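Local coordinates for lipid binding protein (Grifola frondosa, PDB 5H0Q) that binds lipid, and probably recognises membrane domains in which sphingomyelin and cholesterol occur together, at residues Val146-Ser151 with Ser175-Gly180; Ile128-Gln133 with Val196-Ser201; Ile73-Glu78 with Ile118-Thr123. All coordinates share one frame; numbering follows the deposited sequence.

Interaction 1: Val146-Ser151 with Ser175-Gly180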
ATOM      1  N   VAL A 146       9.027   0.948   0.102  1.00 26.42           N
ATOM      2  CA  VAL A 146       8.356   1.060  -1.186  1.00 23.46           C
ATOM      3  C   VAL A 146       9.419   1.237  -2.263  1.00 26.21           C
ATOM      4  O   VAL A 146      10.464   1.845  -2.033  1.00 26.34           O
ATOM      5  CB  VAL A 146       7.331   2.213  -1.257  1.00 24.33           C
ATOM      6  CG1 VAL A 146       6.173   1.936  -0.327  1.00 28.47           C
ATOM      7  CG2 VAL A 146       8.004   3.528  -0.901  1.00 24.18           C
ATOM      8  N   GLU A 147       9.147   0.673  -3.433  1.00 24.10           N
ATOM      9  CA  GLU A 147       9.967   0.909  -4.626  1.00 26.42           C
ATOM     10  C   GLU A 147       9.055   1.001  -5.830  1.00 24.02           C
ATOM     11  O   GLU A 147       8.193   0.137  -6.012  1.00 24.29           O
ATOM     12  CB  GLU A 147      10.985  -0.198  -4.860  1.00 27.84           C
ATOM     13  CG  GLU A 147      12.142  -0.153  -3.899  1.00 35.71           C
ATOM     14  CD  GLU A 147      13.242  -1.165  -4.214  1.00 33.91           C
ATOM     15  OE1 GLU A 147      13.099  -1.936  -5.184  1.00 36.66           O
ATOM     16  OE2 GLU A 147      14.228  -1.201  -3.446  1.00 40.31           O
ATOM     17  N   VAL A 148       9.251   2.031  -6.649  1.00 24.42           N
ATOM     18  CA  VAL A 148       8.570   2.151  -7.931  1.00 23.67           C
ATOM     19  C   VAL A 148       9.584   1.775  -9.001  1.00 25.14           C
ATOM     20  O   VAL A 148      10.683   2.322  -9.018  1.00 26.70           O
ATOM     21  CB  VAL A 148       8.033   3.571  -8.180  1.00 24.39           C
ATOM     22  CG1 VAL A 148       7.141   3.593  -9.418  1.00 23.67           C
ATOM     23  CG2 VAL A 148       7.263   4.100  -6.980  1.00 23.38           C
ATOM     24  N   ARG A 149       9.224   0.830  -9.863  1.00 24.85           N
ATOM     25  CA  ARG A 149      10.101   0.353 -10.928  1.00 26.40           C
ATOM     26  C   ARG A 149       9.276   0.040 -12.172  1.00 25.85           C
ATOM     27  O   ARG A 149       8.051   0.106 -12.167  1.00 25.68           O
ATOM     28  CB  ARG A 149      10.878  -0.896 -10.487  1.00 30.13           C
ATOM     29  CG  ARG A 149      11.862  -0.660  -9.354  1.00 28.68           C
ATOM     30  CD  ARG A 149      13.002   0.263  -9.720  1.00 30.50           C
ATOM     31  NE  ARG A 149      14.043   0.297  -8.685  1.00 32.09           N
ATOM     32  CZ  ARG A 149      14.032   1.068  -7.596  1.00 34.17           C
ATOM     33  NH1 ARG A 149      13.035   1.908  -7.386  1.00 35.06           N
ATOM     34  NH2 ARG A 149      15.046   1.014  -6.730  1.00 38.86           N
ATOM     35  N   GLN A 150       9.981  -0.310 -13.254  1.00 29.61           N
ATOM     36  CA  GLN A 150       9.301  -0.755 -14.462  1.00 27.26           C
ATOM     37  C   GLN A 150       8.492  -2.012 -14.166  1.00 26.16           C
ATOM     38  O   GLN A 150       8.882  -2.852 -13.349  1.00 31.58           O
ATOM     39  CB  GLN A 150      10.312  -1.038 -15.584  1.00 37.10           C
ATOM     40  CG  GLN A 150      11.029   0.188 -16.083  1.00 56.66           C
ATOM     41  CD  GLN A 150      10.281   0.876 -17.204  1.00 74.02           C
ATOM     42  OE1 GLN A 150       9.419   0.279 -17.841  1.00 60.74           O
ATOM     43  NE2 GLN A 150      10.607   2.137 -17.450  1.00 95.40           N
ATOM     44  N   SER A 151       7.370  -2.151 -14.870  1.00 30.15           N
ATOM     45  CA  SER A 151       6.551  -3.352 -14.766  1.00 30.46           C
ATOM     46  C   SER A 151       7.394  -4.596 -14.993  1.00 33.04           C
ATOM     47  O   SER A 151       8.252  -4.627 -15.878  1.00 33.38           O
ATOM     48  CB  SER A 151       5.414  -3.303 -15.788  1.00 42.86           C
ATOM     49  OG  SER A 151       4.647  -4.494 -15.742  1.00 41.06           O
ATOM     50  N   SER A 175       9.339   5.284   4.136  1.00 30.04           N
ATOM     51  CA  SER A 175      10.049   4.920   2.919  1.00 28.47           C
ATOM     52  C   SER A 175       9.445   5.721   1.781  1.00 28.71           C
ATOM     53  O   SER A 175       8.231   5.922   1.750  1.00 27.94           O
ATOM     54  CB  SER A 175       9.949   3.414   2.634  1.00 36.52           C
ATOM     55  OG  SER A 175      10.590   3.073   1.405  1.00 32.95           O
ATOM     56  N   ASP A 176      10.295   6.173   0.854  1.00 31.29           N
ATOM     57  CA  ASP A 176       9.845   6.972  -0.282  1.00 31.43           C
ATOM     58  C   ASP A 176      10.571   6.519  -1.543  1.00 28.26           C
ATOM     59  O   ASP A 176      11.752   6.172  -1.504  1.00 31.58           O
ATOM     60  CB  ASP A 176      10.087   8.476  -0.051  1.00 36.27           C
ATOM     61  CG  ASP A 176       9.196   9.051   1.024  1.00 47.81           C
ATOM     62  OD1 ASP A 176       8.030   9.375   0.725  1.00 42.18           O
ATOM     63  OD2 ASP A 176       9.664   9.181   2.172  1.00 42.29           O
ATOM     64  N   SER A 177       9.848   6.506  -2.651  1.00 28.03           N
ATOM     65  CA  SER A 177      10.415   6.080  -3.933  1.00 27.30           C
ATOM     66  C   SER A 177       9.726   6.838  -5.055  1.00 32.44           C
ATOM     67  O   SER A 177       8.551   7.180  -4.955  1.00 27.10           O
ATOM     68  CB  SER A 177      10.236   4.562  -4.125  1.00 28.46           C
ATOM     69  OG  SER A 177      10.806   4.090  -5.336  1.00 28.32           O
ATOM     70  N   SER A 178      10.454   7.079  -6.135  1.00 29.83           N
ATOM     71  CA  SER A 178       9.868   7.699  -7.325  1.00 29.15           C
ATOM     72  C   SER A 178      10.427   7.056  -8.583  1.00 27.18           C
ATOM     73  O   SER A 178      11.638   6.836  -8.681  1.00 29.50           O
ATOM     74  CB  SER A 178      10.135   9.210  -7.389  1.00 50.78           C
ATOM     75  OG  SER A 178       9.512   9.906  -6.324  1.00 73.92           O
ATOM     76  N   TYR A 179       9.552   6.808  -9.565  1.00 25.94           N
ATOM     77  CA  TYR A 179      10.006   6.371 -10.883  1.00 26.56           C
ATOM     78  C   TYR A 179       9.034   6.907 -11.924  1.00 25.56           C
ATOM     79  O   TYR A 179       7.823   6.837 -11.749  1.00 26.24           O
ATOM     80  CB  TYR A 179      10.108   4.849 -10.968  1.00 29.46           C
ATOM     81  CG  TYR A 179      10.801   4.383 -12.223  1.00 31.28           C
ATOM     82  CD1 TYR A 179      12.152   4.067 -12.216  1.00 30.01           C
ATOM     83  CD2 TYR A 179      10.109   4.276 -13.410  1.00 36.44           C
ATOM     84  CE1 TYR A 179      12.800   3.651 -13.365  1.00 32.52           C
ATOM     85  CE2 TYR A 179      10.750   3.868 -14.578  1.00 37.33           C
ATOM     86  CZ  TYR A 179      12.085   3.550 -14.544  1.00 33.92           C
ATOM     87  OH  TYR A 179      12.725   3.142 -15.685  1.00 37.92           O
ATOM     88  N   GLY A 180       9.568   7.446 -13.011  1.00 28.50           N
ATOM     89  CA  GLY A 180       8.700   8.096 -13.972  1.00 32.33           C
ATOM     90  C   GLY A 180       7.929   9.228 -13.325  1.00 29.19           C
ATOM     91  O   GLY A 180       8.492  10.084 -12.637  1.00 33.40           O
TER
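Serine hydroxyls on strand 174-179 take hydrogen bonds from the backbone of strand 143-150, joining the edges of two different sheets. The Val148 amide points at Ser177 OG, with N to OG 2.9 Å and 162° at the hydrogen; the Val146 amide uses Ser175 OG in the same way, its N 2.9 Å from OG. In both serines OG is anti to the backbone N, which carries the hydroxyl across to the partner strand. In this beta sandwich 143-150 is the outermost strand of the antiparallel sheet, and its residues 146-150 run almost parallel to residues 175-179 (13°). With the axes of these short segments 5.5 Å apart, a short hydroxyl side chain does the bridging that a carbonyl would do within a sheet. Val148, branched and apolar, lays CG1 3.6 Å from Tyr179 CB and also touches Val182 and Ala184 of strand 182-188. Further on, the bent Gln150 side chain sends NE2 to Tyr179 OH (2.9 Å), with Tyr179 OH lying in the plane of the Gln150 amide and the ring turned 90° to it. Arg149 folds back, so that NH1 binds Val148 O at 2.9 Å from above the carbonyl plane, while Ser177 OG lies at the guanidinium edge.

Interaction 2: Ile128-Gln133 with Val196-Ser201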
ATOM      1  N   ILE A 128       4.679  -1.146  -8.382  1.00 20.82           N
ATOM      2  CA  ILE A 128       5.006  -0.550  -7.105  1.00 21.74           C
ATOM      3  C   ILE A 128       5.117  -1.675  -6.097  1.00 22.63           C
ATOM      4  O   ILE A 128       4.104  -2.292  -5.756  1.00 24.76           O
ATOM      5  CB  ILE A 128       3.951   0.455  -6.656  1.00 19.88           C
ATOM      6  CG1 ILE A 128       3.732   1.527  -7.707  1.00 21.42           C
ATOM      7  CG2 ILE A 128       4.394   1.067  -5.332  1.00 21.99           C
ATOM      8  CD1 ILE A 128       2.511   2.387  -7.482  1.00 23.19           C
ATOM      9  N   PHE A 129       6.323  -1.897  -5.582  1.00 23.53           N
ATOM     10  CA  PHE A 129       6.557  -2.847  -4.495  1.00 20.96           C
ATOM     11  C   PHE A 129       6.249  -2.172  -3.163  1.00 20.76           C
ATOM     12  O   PHE A 129       6.783  -1.104  -2.870  1.00 22.21           O
ATOM     13  CB  PHE A 129       8.013  -3.305  -4.544  1.00 25.61           C
ATOM     14  CG  PHE A 129       8.428  -4.234  -3.434  1.00 24.63           C
ATOM     15  CD1 PHE A 129       8.729  -3.734  -2.180  1.00 29.09           C
ATOM     16  CD2 PHE A 129       8.567  -5.593  -3.654  1.00 31.18           C
ATOM     17  CE1 PHE A 129       9.132  -4.569  -1.153  1.00 27.07           C
ATOM     18  CE2 PHE A 129       8.982  -6.444  -2.628  1.00 32.20           C
ATOM     19  CZ  PHE A 129       9.277  -5.924  -1.377  1.00 27.03           C
ATOM     20  N   SER A 130       5.378  -2.792  -2.358  1.00 19.90           N
ATOM     21  CA  SER A 130       5.052  -2.282  -1.037  1.00 20.51           C
ATOM     22  C   SER A 130       5.270  -3.408  -0.038  1.00 21.74           C
ATOM     23  O   SER A 130       4.514  -4.383  -0.023  1.00 23.66           O
ATOM     24  CB  SER A 130       3.621  -1.774  -0.998  1.00 21.57           C
ATOM     25  OG  SER A 130       3.440  -0.780  -1.992  1.00 26.69           O
ATOM     26  N   GLY A 131       6.300  -3.268   0.779  1.00 21.56           N
ATOM     27  CA  GLY A 131       6.702  -4.329   1.670  1.00 22.35           C
ATOM     28  C   GLY A 131       6.773  -3.887   3.118  1.00 23.51           C
ATOM     29  O   GLY A 131       6.984  -2.718   3.434  1.00 23.24           O
ATOM     30  N   TRP A 132       6.633  -4.865   3.996  1.00 22.12           N
ATOM     31  CA  TRP A 132       6.714  -4.627   5.421  1.00 22.34           C
ATOM     32  C   TRP A 132       7.542  -5.735   6.040  1.00 23.07           C
ATOM     33  O   TRP A 132       7.663  -6.834   5.503  1.00 23.31           O
ATOM     34  CB  TRP A 132       5.310  -4.564   6.057  1.00 21.16           C
ATOM     35  CG  TRP A 132       4.533  -5.838   5.794  1.00 23.64           C
ATOM     36  CD1 TRP A 132       4.521  -6.974   6.558  1.00 22.66           C
ATOM     37  CD2 TRP A 132       3.743  -6.119   4.645  1.00 23.26           C
ATOM     38  NE1 TRP A 132       3.731  -7.932   5.966  1.00 20.61           N
ATOM     39  CE2 TRP A 132       3.264  -7.438   4.776  1.00 21.57           C
ATOM     40  CE3 TRP A 132       3.387  -5.379   3.506  1.00 20.14           C
ATOM     41  CZ2 TRP A 132       2.445  -8.024   3.819  1.00 22.64           C
ATOM     42  CZ3 TRP A 132       2.561  -5.941   2.595  1.00 21.29           C
ATOM     43  CH2 TRP A 132       2.115  -7.260   2.733  1.00 20.79           C
ATOM     44  N   GLN A 133       8.108  -5.435   7.196  1.00 27.40           N
ATOM     45  CA  GLN A 133       8.889  -6.412   7.947  1.00 25.41           C
ATOM     46  C   GLN A 133       8.771  -5.982   9.401  1.00 28.26           C
ATOM     47  O   GLN A 133       9.327  -4.947   9.789  1.00 27.62           O
ATOM     48  CB  GLN A 133      10.333  -6.453   7.465  1.00 28.98           C
ATOM     49  CG  GLN A 133      11.187  -7.563   8.091  1.00 30.27           C
ATOM     50  CD  GLN A 133      11.763  -7.189   9.447  1.00 33.56           C
ATOM     51  OE1 GLN A 133      11.404  -7.776  10.479  1.00 35.71           O
ATOM     52  NE2 GLN A 133      12.659  -6.213   9.461  1.00 33.87           N
ATOM     53  N   VAL A 196       0.160   0.304   9.177  1.00 21.10           N
ATOM     54  CA  VAL A 196       1.003   0.610   8.026  1.00 21.36           C
ATOM     55  C   VAL A 196       0.137   1.362   7.033  1.00 22.93           C
ATOM     56  O   VAL A 196      -1.030   1.005   6.841  1.00 22.10           O
ATOM     57  CB  VAL A 196       1.571  -0.677   7.404  1.00 21.91           C
ATOM     58  CG1 VAL A 196       2.318  -0.372   6.103  1.00 21.32           C
ATOM     59  CG2 VAL A 196       2.470  -1.353   8.375  1.00 25.65           C
ATOM     60  N   GLU A 197       0.711   2.392   6.394  1.00 24.94           N
ATOM     61  CA  GLU A 197       0.032   3.135   5.335  1.00 22.33           C
ATOM     62  C   GLU A 197       0.942   3.243   4.120  1.00 22.16           C
ATOM     63  O   GLU A 197       2.106   3.628   4.243  1.00 22.28           O
ATOM     64  CB  GLU A 197      -0.364   4.541   5.766  1.00 24.48           C
ATOM     65  CG  GLU A 197      -1.094   5.366   4.665  1.00 27.15           C
ATOM     66  CD  GLU A 197      -1.429   6.782   5.106  1.00 24.06           C
ATOM     67  OE1 GLU A 197      -0.488   7.573   5.273  1.00 30.92           O
ATOM     68  OE2 GLU A 197      -2.626   7.086   5.287  1.00 32.97           O
ATOM     69  N   TYR A 198       0.408   2.896   2.953  1.00 20.16           N
ATOM     70  CA  TYR A 198       1.059   3.150   1.670  1.00 19.48           C
ATOM     71  C   TYR A 198       0.229   4.164   0.900  1.00 21.62           C
ATOM     72  O   TYR A 198      -0.986   3.985   0.769  1.00 20.44           O
ATOM     73  CB  TYR A 198       1.163   1.854   0.868  1.00 21.49           C
ATOM     74  CG  TYR A 198       2.007   0.809   1.518  1.00 21.30           C
ATOM     75  CD1 TYR A 198       3.389   0.941   1.591  1.00 24.22           C
ATOM     76  CD2 TYR A 198       1.422  -0.299   2.124  1.00 21.09           C
ATOM     77  CE1 TYR A 198       4.171  -0.020   2.231  1.00 27.39           C
ATOM     78  CE2 TYR A 198       2.192  -1.266   2.746  1.00 22.10           C
ATOM     79  CZ  TYR A 198       3.558  -1.121   2.810  1.00 22.55           C
ATOM     80  OH  TYR A 198       4.344  -2.065   3.425  1.00 23.74           O
ATOM     81  N   VAL A 199       0.896   5.158   0.310  1.00 22.18           N
ATOM     82  CA  VAL A 199       0.231   6.138  -0.537  1.00 21.62           C
ATOM     83  C   VAL A 199       0.983   6.215  -1.845  1.00 19.02           C
ATOM     84  O   VAL A 199       2.181   6.521  -1.843  1.00 24.08           O
ATOM     85  CB  VAL A 199       0.195   7.522   0.105  1.00 22.44           C
ATOM     86  CG1 VAL A 199      -0.586   8.481  -0.751  1.00 30.03           C
ATOM     87  CG2 VAL A 199      -0.415   7.416   1.486  1.00 28.67           C
ATOM     88  N   TYR A 200       0.267   6.055  -2.941  1.00 20.68           N
ATOM     89  CA  TYR A 200       0.844   6.194  -4.282  1.00 22.13           C
ATOM     90  C   TYR A 200       0.289   7.463  -4.912  1.00 18.54           C
ATOM     91  O   TYR A 200      -0.937   7.669  -4.900  1.00 23.23           O
ATOM     92  CB  TYR A 200       0.507   4.976  -5.122  1.00 17.83           C
ATOM     93  CG  TYR A 200       0.655   3.685  -4.384  1.00 19.13           C
ATOM     94  CD1 TYR A 200       1.809   3.413  -3.653  1.00 19.20           C
ATOM     95  CD2 TYR A 200      -0.350   2.741  -4.409  1.00 20.62           C
ATOM     96  CE1 TYR A 200       1.935   2.250  -2.962  1.00 18.44           C
ATOM     97  CE2 TYR A 200      -0.235   1.566  -3.710  1.00 19.99           C
ATOM     98  CZ  TYR A 200       0.907   1.319  -2.994  1.00 20.67           C
ATOM     99  OH  TYR A 200       1.003   0.150  -2.279  1.00 23.52           O
ATOM    100  N   SER A 201       1.171   8.307  -5.474  1.00 21.32           N
ATOM    101  CA  SER A 201       0.745   9.597  -5.994  1.00 25.60           C
ATOM    102  C   SER A 201       1.482   9.905  -7.305  1.00 31.26           C
ATOM    103  O   SER A 201       2.382   9.175  -7.714  1.00 27.64           O
ATOM    104  CB  SER A 201       0.977  10.701  -4.966  1.00 26.48           C
ATOM    105  OG  SER A 201       2.329  10.734  -4.539  1.00 30.31           O
TER
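Ser130 OG and Tyr200 OH, 2.6 Å apart, form the shorter of the two hydrogen bonds between 128-133 and 196-201, and either hydroxyl could be the donor. The two segments face each other across the core of a beta sandwich, one from each sheet, running nearly antiparallel (168°) with their axes 9.0 Å apart. At that spacing side chains have to do the joining, and tyrosine suits the place because it is long enough to span the gap and carries a hydroxyl at its tip. Serine, opposite, is small enough to admit both rings. With chi1 at -57° Ser130 OG is anti to the carbonyl carbon and meets Tyr200 at the edge of its ring, while CB sits over the centre of the Tyr198 ring, 3.6 Å from its centroid: a CH-pi contact almost on the ring normal. Ile128 packs against Tyr200. Its CD1 lies over one face, offset toward the rim, and CG2 comes 3.6 Å from Tyr200 CE1. The Tyr198 side chain also touches Val63 of strand 60-68 and Val144 and Val146 of strand 143-150. All six touching residues are buried, and each tyrosine hydroxyl has a polar partner within the core. Tyr198 OH donates to Gly131 O at 2.7 Å, approaching from almost directly above the carbonyl plane, with a C=O...O angle of 93°. The same hydroxyl lies in the plane of the Trp132 indole, at its edge, 3.5 Å from Trp132 CE3.

Interaction 3: Ile73-Glu78 with Ile118-Thr123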
ATOM      1  N   ILE A  73      -4.944   0.927 -10.143  1.00 17.63           N
ATOM      2  CA  ILE A  73      -3.816   0.020  -9.964  1.00 16.80           C
ATOM      3  C   ILE A  73      -4.372  -1.375  -9.730  1.00 21.21           C
ATOM      4  O   ILE A  73      -5.481  -1.527  -9.212  1.00 21.67           O
ATOM      5  CB  ILE A  73      -2.877   0.463  -8.819  1.00 20.50           C
ATOM      6  CG1 ILE A  73      -3.596   0.457  -7.468  1.00 19.36           C
ATOM      7  CG2 ILE A  73      -2.288   1.842  -9.135  1.00 21.35           C
ATOM      8  CD1 ILE A  73      -2.755   0.938  -6.296  1.00 24.45           C
ATOM      9  N   THR A  74      -3.619  -2.387 -10.161  1.00 18.89           N
ATOM     10  CA  THR A  74      -4.030  -3.783 -10.091  1.00 21.89           C
ATOM     11  C   THR A  74      -2.986  -4.580  -9.322  1.00 27.01           C
ATOM     12  O   THR A  74      -1.789  -4.460  -9.593  1.00 26.81           O
ATOM     13  CB  THR A  74      -4.220  -4.351 -11.500  1.00 33.73           C
ATOM     14  OG1 THR A  74      -5.266  -3.620 -12.148  1.00 37.87           O
ATOM     15  CG2 THR A  74      -4.590  -5.829 -11.462  1.00 35.29           C
ATOM     16  N   ALA A  75      -3.440  -5.416  -8.384  1.00 20.19           N
ATOM     17  CA  ALA A  75      -2.540  -6.264  -7.613  1.00 23.07           C
ATOM     18  C   ALA A  75      -1.926  -7.306  -8.547  1.00 28.06           C
ATOM     19  O   ALA A  75      -2.648  -8.027  -9.239  1.00 32.45           O
ATOM     20  CB  ALA A  75      -3.282  -6.952  -6.469  1.00 27.45           C
ATOM     21  N   LYS A  76      -0.603  -7.359  -8.604  1.00 24.84           N
ATOM     22  CA  LYS A  76       0.080  -8.303  -9.488  1.00 25.94           C
ATOM     23  C   LYS A  76       0.768  -9.434  -8.761  1.00 25.63           C
ATOM     24  O   LYS A  76       0.861 -10.547  -9.304  1.00 27.21           O
ATOM     25  CB  LYS A  76       1.131  -7.576 -10.330  1.00 28.99           C
ATOM     26  CG  LYS A  76       0.546  -6.519 -11.240  1.00 34.90           C
ATOM     27  CD  LYS A  76       1.603  -5.939 -12.136  1.00 62.40           C
ATOM     28  CE  LYS A  76       2.021  -6.902 -13.249  1.00 67.30           C
ATOM     29  NZ  LYS A  76       3.505  -6.955 -13.417  1.00 50.94           N
ATOM     30  N   ILE A  77       1.328  -9.147  -7.590  1.00 23.31           N
ATOM     31  CA  ILE A  77       2.039 -10.120  -6.773  1.00 21.13           C
ATOM     32  C   ILE A  77       1.642  -9.877  -5.332  1.00 25.92           C
ATOM     33  O   ILE A  77       1.540  -8.724  -4.897  1.00 27.00           O
ATOM     34  CB  ILE A  77       3.567  -9.984  -6.903  1.00 31.43           C
ATOM     35  CG1 ILE A  77       4.004 -10.205  -8.343  1.00 30.70           C
ATOM     36  CG2 ILE A  77       4.266 -10.965  -6.000  1.00 37.38           C
ATOM     37  CD1 ILE A  77       5.456  -9.814  -8.620  1.00 38.03           C
ATOM     38  N   GLU A  78       1.427 -10.967  -4.600  1.00 23.41           N
ATOM     39  CA  GLU A  78       1.370 -10.973  -3.142  1.00 32.91           C
ATOM     40  C   GLU A  78       2.343 -12.035  -2.667  1.00 34.05           C
ATOM     41  O   GLU A  78       2.319 -13.157  -3.172  1.00 42.21           O
ATOM     42  CB  GLU A  78      -0.019 -11.323  -2.623  1.00 28.45           C
ATOM     43  CG  GLU A  78      -1.118 -10.406  -3.010  1.00 55.81           C
ATOM     44  CD  GLU A  78      -2.461 -10.961  -2.583  1.00 79.93           C
ATOM     45  OE1 GLU A  78      -2.484 -12.034  -1.933  1.00 58.69           O
ATOM     46  OE2 GLU A  78      -3.490 -10.333  -2.903  1.00122.06           O
ATOM     47  N   ILE A 118       3.116  -6.582  -1.326  1.00 22.92           N
ATOM     48  CA  ILE A 118       2.181  -6.575  -2.437  1.00 25.57           C
ATOM     49  C   ILE A 118       2.805  -5.701  -3.508  1.00 20.82           C
ATOM     50  O   ILE A 118       3.440  -4.690  -3.193  1.00 23.77           O
ATOM     51  CB  ILE A 118       0.778  -6.056  -2.045  1.00 29.55           C
ATOM     52  CG1 ILE A 118       0.168  -6.982  -0.996  1.00 60.67           C
ATOM     53  CG2 ILE A 118      -0.132  -6.036  -3.273  1.00 28.28           C
ATOM     54  CD1 ILE A 118      -1.268  -6.672  -0.655  1.00 89.20           C
ATOM     55  N   VAL A 119       2.648  -6.106  -4.759  1.00 21.07           N
ATOM     56  CA  VAL A 119       3.147  -5.358  -5.907  1.00 21.52           C
ATOM     57  C   VAL A 119       1.937  -4.964  -6.732  1.00 19.07           C
ATOM     58  O   VAL A 119       1.170  -5.834  -7.173  1.00 22.04           O
ATOM     59  CB  VAL A 119       4.139  -6.167  -6.754  1.00 23.29           C
ATOM     60  CG1 VAL A 119       4.568  -5.335  -7.956  1.00 23.41           C
ATOM     61  CG2 VAL A 119       5.340  -6.569  -5.943  1.00 26.47           C
ATOM     62  N   TYR A 120       1.745  -3.662  -6.913  1.00 19.85           N
ATOM     63  CA  TYR A 120       0.652  -3.138  -7.720  1.00 20.93           C
ATOM     64  C   TYR A 120       1.179  -2.618  -9.051  1.00 26.71           C
ATOM     65  O   TYR A 120       2.210  -1.944  -9.094  1.00 23.36           O
ATOM     66  CB  TYR A 120      -0.078  -1.989  -7.007  1.00 21.12           C
ATOM     67  CG  TYR A 120      -0.859  -2.386  -5.772  1.00 20.79           C
ATOM     68  CD1 TYR A 120      -2.040  -3.101  -5.885  1.00 23.46           C
ATOM     69  CD2 TYR A 120      -0.389  -2.080  -4.508  1.00 25.63           C
ATOM     70  CE1 TYR A 120      -2.750  -3.489  -4.749  1.00 22.08           C
ATOM     71  CE2 TYR A 120      -1.098  -2.455  -3.379  1.00 21.11           C
ATOM     72  CZ  TYR A 120      -2.260  -3.164  -3.520  1.00 25.45           C
ATOM     73  OH  TYR A 120      -2.936  -3.527  -2.388  1.00 25.90           O
ATOM     74  N   GLY A 121       0.433  -2.871 -10.121  1.00 23.27           N
ATOM     75  CA  GLY A 121       0.754  -2.345 -11.438  1.00 21.83           C
ATOM     76  C   GLY A 121      -0.102  -1.140 -11.778  1.00 23.11           C
ATOM     77  O   GLY A 121      -1.284  -1.091 -11.445  1.00 23.08           O
ATOM     78  N   THR A 122       0.494  -0.198 -12.499  1.00 22.69           N
ATOM     79  CA  THR A 122      -0.191   0.995 -12.969  1.00 23.20           C
ATOM     80  C   THR A 122      -0.505   0.885 -14.453  1.00 26.85           C
ATOM     81  O   THR A 122       0.004   0.025 -15.164  1.00 30.84           O
ATOM     82  CB  THR A 122       0.659   2.242 -12.725  1.00 28.35           C
ATOM     83  OG1 THR A 122       1.796   2.232 -13.620  1.00 29.34           O
ATOM     84  CG2 THR A 122       1.095   2.349 -11.257  1.00 25.56           C
ATOM     85  N   THR A 123      -1.311   1.829 -14.931  1.00 30.45           N
ATOM     86  CA  THR A 123      -1.697   1.823 -16.337  1.00 30.12           C
ATOM     87  C   THR A 123      -0.555   2.245 -17.245  1.00 35.17           C
ATOM     88  O   THR A 123      -0.586   1.922 -18.438  1.00 41.90           O
ATOM     89  CB  THR A 123      -2.893   2.755 -16.567  1.00 33.52           C
ATOM     90  OG1 THR A 123      -2.615   4.029 -15.981  1.00 41.29           O
ATOM     91  CG2 THR A 123      -4.141   2.170 -15.948  1.00 42.74           C
TER
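Val119 O accepts two amides of the facing strand, Lys76 N at 2.7 Å and, weakly, Ile77 N at 3.3 Å. This is a classic beta bulge in the antiparallel pairing of strands 73-80 and 114-121, where Lys76 and Ile77 together face Val119. On the Ala75 side of the bulge, Thr74 and Gly121 form a hydrogen-bonded pair, Gly121 N donating a hydrogen bond to Thr74 O at 2.8 Å; beyond it Val119 N binds Ile77 O. With the register shifted by one, beta-branched Ile77 pairs with Val119, and their side chains lie on the same face of the sheet, CB atoms 3.9 Å apart. Tyr120 and Ala75 share the other face, and a small alanine lets the ring lie close. Ile118 CG2 sits 3.6 Å above one face of that ring, while Ile73 CD1 lies over the opposite face, offset toward the rim, in a CH-pi contact 4.2 Å from the ring centroid and 25° off the normal. Outside this pairing, the Tyr120 side chain also touches Ile94 of strand 93-94 and Thr100 of strand 99-105. Lys76 lays its methylene CD 3.8 Å from Gly121 CA, where glycine suits because a CB would clash with it; NZ carries on to a salt bridge with Asp127 OD2.

How the interactions relate
Strands 114-121, 126-134 and 143-150 are consecutive neighbours in the antiparallel sheet, and this sheet carries all three interactions. Interaction 3 lies within it, whereas interactions 1 and 2 tie it to the other sheet, at its edge and through the core. About 10 Å separates the centre of interaction 1 from that of interaction 2, about 11 Å the centre of interaction 2 from that of interaction 3, and about 12 Å the centre of interaction 1 from that of interaction 3. Strand 126-134 lies between the other two and joins both: Phe129 N meets Glu147 O at 2.8 Å, and Ile128 N meets Tyr120 O at 2.7 Å, both probable hydrogen bonds. Tyr198 CD1 packs 3.5 Å from Val146 CG1, and Tyr200 CD2 lies 3.5 Å from Ile73 CD1.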